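Long-range contact in probable diphthine synthase (Aeropyrum pernix, PDB 1WDE), which probably uses S-adenosyl-L-methionine to trimethylate the modified target histidine of translation elongation factor 2, forming diphthine on the way to diphthamide: residues L182-A194 with L232-Y245. Numbering follows the deposited sequence.
Sequences LSPGQGVSLLLEA and LERLSTADVEGGVY
Ser236 fits as a small knob among Gly185, Val188, Ser189 and Leu192 in the first turns of helix 184-202. Serine's small CH2 suits this hole, its CB 3.7 Å from Val188 CG1 and equally far from Leu192 CD1. At Gly185 a CB would run into Ala238 O; without one, its CA comes within 4.1 Å of Ser236 CA and makes a bent CA-H...O contact with Leu235 O. Val188, branched at CB, reaches two leucines at once: with CG1 anti to the backbone N (chi1 179°), that methyl packs against Leu232 CB while CG2 meets Leu235 CD2 at 3.9 Å, the valine and Leu235 side chains crossing nearly at right angles. Pro184 sets CG 3.7 Å from Tyr245 CD1 and also touches Val240 CG2; proline suits the first turn, having no N-H to leave unpaired where no preceding turn offers a carbonyl. A water bridges the segments, accepting from Gly185 N and donating to Ala238 O (2.6 Å). Ser183 caps the helix, its OG accepting from Gln186 N. Tyr245 OH donates to Glu241 O, tying back its own loop, and also bonds Arg225. Replacing Tyr245 by an alanine is likely to leave Pro184 CG without its aromatic neighbour and Glu241 O and Arg225 without the hydroxyl. Segments 184-194 and 232-236 cross at -126°, packing on the mixed sheet of this tetrapyrrole-methylase fold beside Leu173, a probable S-adenosyl-L-methionine-binding residue: Pro184 and Tyr245 touch strand 213-217, Val188 and Leu232 strand 246-249, and Leu235 and Val240 Trp229 of edge strand 225-229.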
loop_
_atom_site.group_PDB
_atom_site.type_symbol
_atom_site.label_atom_id
_atom_site.label_comp_id
_atom_site.label_asym_id
_atom_site.label_seq_id
_atom_site.Cartn_x
_atom_site.Cartn_y
_atom_site.Cartn_z
ATOM N N LEU A 182 -5.662 8.852 5.458
ATOM C CA LEU A 182 -6.569 9.676 4.669
ATOM C C LEU A 182 -7.839 8.832 4.525
ATOM O O LEU A 182 -7.751 7.612 4.365
ATOM C CB LEU A 182 -5.953 9.899 3.291
ATOM C CG LEU A 182 -6.192 11.157 2.464
ATOM C CD1 LEU A 182 -6.239 10.715 1.025
ATOM C CD2 LEU A 182 -7.472 11.880 2.843
ATOM N N SER A 183 -9.011 9.452 4.590
ATOM C CA SER A 183 -10.249 8.686 4.460
ATOM C C SER A 183 -10.473 8.323 3.002
ATOM O O SER A 183 -10.031 9.041 2.110
ATOM C CB SER A 183 -11.462 9.502 4.943
ATOM O OG SER A 183 -11.686 10.616 4.093
ATOM N N PRO A 184 -11.167 7.199 2.743
ATOM C CA PRO A 184 -11.449 6.758 1.370
ATOM C C PRO A 184 -12.153 7.854 0.589
ATOM O O PRO A 184 -11.780 8.171 -0.549
ATOM C CB PRO A 184 -12.330 5.526 1.580
ATOM C CG PRO A 184 -11.764 4.941 2.846
ATOM C CD PRO A 184 -11.596 6.181 3.719
ATOM N N GLY A 185 -13.143 8.477 1.224
ATOM C CA GLY A 185 -13.883 9.535 0.566
ATOM C C GLY A 185 -13.019 10.707 0.164
ATOM O O GLY A 185 -13.155 11.232 -0.937
ATOM N N GLN A 186 -12.132 11.150 1.053
ATOM C CA GLN A 186 -11.280 12.258 0.687
ATOM C C GLN A 186 -10.236 11.802 -0.341
ATOM O O GLN A 186 -9.960 12.515 -1.311
ATOM C CB GLN A 186 -10.599 12.851 1.924
ATOM C CG GLN A 186 -9.636 13.972 1.585
ATOM C CD GLN A 186 -9.366 14.904 2.754
ATOM O OE1 GLN A 186 -9.360 14.488 3.915
ATOM N NE2 GLN A 186 -9.127 16.173 2.448
ATOM N N GLY A 187 -9.655 10.620 -0.139
ATOM C CA GLY A 187 -8.653 10.149 -1.091
ATOM C C GLY A 187 -9.202 10.046 -2.510
ATOM O O GLY A 187 -8.571 10.488 -3.475
ATOM N N VAL A 188 -10.391 9.456 -2.631
ATOM C CA VAL A 188 -11.048 9.277 -3.921
ATOM C C VAL A 188 -11.521 10.598 -4.501
ATOM O O VAL A 188 -11.429 10.807 -5.702
ATOM C CB VAL A 188 -12.244 8.296 -3.787
ATOM C CG1 VAL A 188 -12.950 8.136 -5.111
ATOM C CG2 VAL A 188 -11.748 6.943 -3.302
ATOM N N SER A 189 -12.020 11.505 -3.661
ATOM C CA SER A 189 -12.477 12.801 -4.171
ATOM C C SER A 189 -11.412 13.571 -4.925
ATOM O O SER A 189 -11.670 14.098 -6.014
ATOM C CB SER A 189 -13.009 13.690 -3.038
ATOM O OG SER A 189 -14.311 13.285 -2.673
ATOM N N LEU A 190 -10.224 13.658 -4.344
ATOM C CA LEU A 190 -9.138 14.371 -4.986
ATOM C C LEU A 190 -8.657 13.582 -6.209
ATOM O O LEU A 190 -8.158 14.163 -7.166
ATOM C CB LEU A 190 -7.980 14.593 -4.004
ATOM C CG LEU A 190 -6.696 15.196 -4.598
ATOM C CD1 LEU A 190 -6.993 16.541 -5.289
ATOM C CD2 LEU A 190 -5.667 15.364 -3.484
ATOM N N LEU A 191 -8.805 12.261 -6.170
ATOM C CA LEU A 191 -8.409 11.421 -7.315
ATOM C C LEU A 191 -9.340 11.793 -8.480
ATOM O O LEU A 191 -8.897 12.001 -9.609
ATOM C CB LEU A 191 -8.603 9.937 -6.981
ATOM C CG LEU A 191 -7.856 8.812 -7.729
ATOM C CD1 LEU A 191 -8.776 7.594 -7.871
ATOM C CD2 LEU A 191 -7.378 9.265 -9.074
ATOM N N LEU A 192 -10.636 11.881 -8.198
ATOM C CA LEU A 192 -11.603 12.217 -9.244
ATOM C C LEU A 192 -11.384 13.639 -9.753
ATOM O O LEU A 192 -11.574 13.912 -10.937
ATOM C CB LEU A 192 -13.032 12.004 -8.734
ATOM C CG LEU A 192 -13.325 10.545 -8.347
ATOM C CD1 LEU A 192 -14.757 10.394 -7.858
ATOM C CD2 LEU A 192 -13.087 9.643 -9.576
ATOM N N GLU A 193 -10.969 14.549 -8.873
ATOM C CA GLU A 193 -10.700 15.903 -9.340
ATOM C C GLU A 193 -9.506 15.828 -10.295
ATOM O O GLU A 193 -9.487 16.520 -11.311
ATOM C CB GLU A 193 -10.391 16.852 -8.173
ATOM C CG GLU A 193 -9.840 18.214 -8.615
ATOM C CD GLU A 193 -10.740 18.927 -9.617
ATOM O OE1 GLU A 193 -10.286 19.928 -10.217
ATOM O OE2 GLU A 193 -11.899 18.491 -9.803
ATOM N N ALA A 194 -8.524 14.976 -9.972
ATOM C CA ALA A 194 -7.337 14.794 -10.824
ATOM C C ALA A 194 -7.736 14.198 -12.166
ATOM O O ALA A 194 -7.195 14.556 -13.214
ATOM C CB ALA A 194 -6.304 13.849 -10.132
ATOM N N LEU A 232 -16.738 4.635 -7.994
ATOM C CA LEU A 232 -15.829 5.415 -7.160
ATOM C C LEU A 232 -16.539 6.731 -6.815
ATOM O O LEU A 232 -16.239 7.377 -5.816
ATOM C CB LEU A 232 -14.508 5.704 -7.903
ATOM C CG LEU A 232 -13.458 4.579 -7.913
ATOM C CD1 LEU A 232 -12.261 4.975 -8.775
ATOM C CD2 LEU A 232 -13.007 4.285 -6.467
ATOM N N GLU A 233 -17.483 7.132 -7.661
ATOM C CA GLU A 233 -18.253 8.356 -7.422
ATOM C C GLU A 233 -18.970 8.188 -6.074
ATOM O O GLU A 233 -18.938 9.071 -5.221
ATOM C CB GLU A 233 -19.273 8.540 -8.551
ATOM C CG GLU A 233 -20.113 9.798 -8.479
ATOM C CD GLU A 233 -19.279 11.049 -8.519
ATOM O OE1 GLU A 233 -19.253 11.767 -7.499
ATOM O OE2 GLU A 233 -18.642 11.315 -9.562
ATOM N N ARG A 234 -19.615 7.044 -5.893
ATOM C CA ARG A 234 -20.327 6.754 -4.652
ATOM C C ARG A 234 -19.393 6.743 -3.445
ATOM O O ARG A 234 -19.735 7.252 -2.386
ATOM C CB ARG A 234 -21.037 5.397 -4.737
ATOM C CG ARG A 234 -22.333 5.406 -5.531
ATOM C CD ARG A 234 -23.171 4.187 -5.191
ATOM N NE ARG A 234 -23.477 4.138 -3.764
ATOM C CZ ARG A 234 -24.097 3.128 -3.161
ATOM N NH1 ARG A 234 -24.482 2.067 -3.857
ATOM N NH2 ARG A 234 -24.331 3.180 -1.856
ATOM N N LEU A 235 -18.216 6.151 -3.602
ATOM C CA LEU A 235 -17.261 6.073 -2.506
ATOM C C LEU A 235 -16.702 7.427 -2.145
ATOM O O LEU A 235 -16.451 7.700 -0.973
ATOM C CB LEU A 235 -16.100 5.141 -2.878
ATOM C CG LEU A 235 -14.971 4.922 -1.866
ATOM C CD1 LEU A 235 -15.544 4.473 -0.519
ATOM C CD2 LEU A 235 -14.026 3.846 -2.421
ATOM N N SER A 236 -16.511 8.276 -3.152
ATOM C CA SER A 236 -15.927 9.602 -2.953
ATOM C C SER A 236 -16.690 10.480 -1.964
ATOM O O SER A 236 -16.106 11.373 -1.360
ATOM C CB SER A 236 -15.831 10.350 -4.287
ATOM O OG SER A 236 -17.130 10.622 -4.793
ATOM N N THR A 237 -17.984 10.235 -1.804
ATOM C CA THR A 237 -18.784 11.048 -0.878
ATOM C C THR A 237 -19.260 10.252 0.339
ATOM O O THR A 237 -20.068 10.733 1.125
ATOM C CB THR A 237 -20.040 11.646 -1.579
ATOM O OG1 THR A 237 -20.840 10.591 -2.116
ATOM C CG2 THR A 237 -19.638 12.583 -2.699
ATOM N N ALA A 238 -18.772 9.029 0.490
ATOM C CA ALA A 238 -19.188 8.206 1.613
ATOM C C ALA A 238 -18.274 8.400 2.831
ATOM O O ALA A 238 -17.049 8.450 2.703
ATOM C CB ALA A 238 -19.193 6.758 1.201
ATOM N N ASP A 239 -18.878 8.551 4.005
ATOM C CA ASP A 239 -18.120 8.690 5.250
ATOM C C ASP A 239 -18.130 7.280 5.844
ATOM O O ASP A 239 -18.931 6.976 6.716
ATOM C CB ASP A 239 -18.823 9.697 6.177
ATOM C CG ASP A 239 -18.273 9.676 7.603
ATOM O OD1 ASP A 239 -17.068 9.387 7.783
ATOM O OD2 ASP A 239 -19.046 9.962 8.543
ATOM N N VAL A 240 -17.247 6.405 5.363
ATOM C CA VAL A 240 -17.239 5.020 5.841
ATOM C C VAL A 240 -16.635 4.868 7.235
ATOM O O VAL A 240 -16.020 5.800 7.751
ATOM C CB VAL A 240 -16.462 4.087 4.869
ATOM C CG1 VAL A 240 -16.951 4.295 3.444
ATOM C CG2 VAL A 240 -14.982 4.357 4.963
ATOM N N GLU A 241 -16.819 3.698 7.843
ATOM C CA GLU A 241 -16.245 3.455 9.158
ATOM C C GLU A 241 -14.745 3.685 9.092
ATOM O O GLU A 241 -14.109 3.435 8.061
ATOM C CB GLU A 241 -16.480 2.020 9.615
ATOM C CG GLU A 241 -17.823 1.772 10.236
ATOM C CD GLU A 241 -18.844 1.307 9.240
ATOM O OE1 GLU A 241 -20.021 1.169 9.633
ATOM O OE2 GLU A 241 -18.470 1.070 8.070
ATOM N N GLY A 242 -14.177 4.160 10.188
ATOM C CA GLY A 242 -12.744 4.385 10.212
ATOM C C GLY A 242 -12.054 3.041 10.034
ATOM O O GLY A 242 -12.610 2.001 10.385
ATOM N N GLY A 243 -10.853 3.049 9.475
ATOM C CA GLY A 243 -10.133 1.803 9.287
ATOM C C GLY A 243 -8.872 2.057 8.490
ATOM O O GLY A 243 -8.670 3.160 7.998
ATOM N N VAL A 244 -8.013 1.049 8.389
ATOM C CA VAL A 244 -6.779 1.170 7.616
ATOM C C VAL A 244 -7.122 0.415 6.337
ATOM O O VAL A 244 -7.125 -0.810 6.304
ATOM C CB VAL A 244 -5.614 0.491 8.341
ATOM C CG1 VAL A 244 -4.302 0.801 7.629
ATOM C CG2 VAL A 244 -5.572 0.962 9.787
ATOM N N TYR A 245 -7.457 1.164 5.297
ATOM C CA TYR A 245 -7.873 0.570 4.035
ATOM C C TYR A 245 -6.906 0.742 2.884
ATOM O O TYR A 245 -6.000 1.572 2.914
ATOM C CB TYR A 245 -9.179 1.215 3.525
ATOM C CG TYR A 245 -10.358 1.188 4.457
ATOM C CD1 TYR A 245 -10.686 2.300 5.240
ATOM C CD2 TYR A 245 -11.174 0.069 4.521
ATOM C CE1 TYR A 245 -11.817 2.294 6.065
ATOM C CE2 TYR A 245 -12.301 0.045 5.334
ATOM C CZ TYR A 245 -12.624 1.157 6.098
ATOM O OH TYR A 245 -13.784 1.120 6.832
HETATM O O HOH W 1 -8.918 5.599 5.771
HETATM O O HOH W 2 -14.660 8.090 3.629
#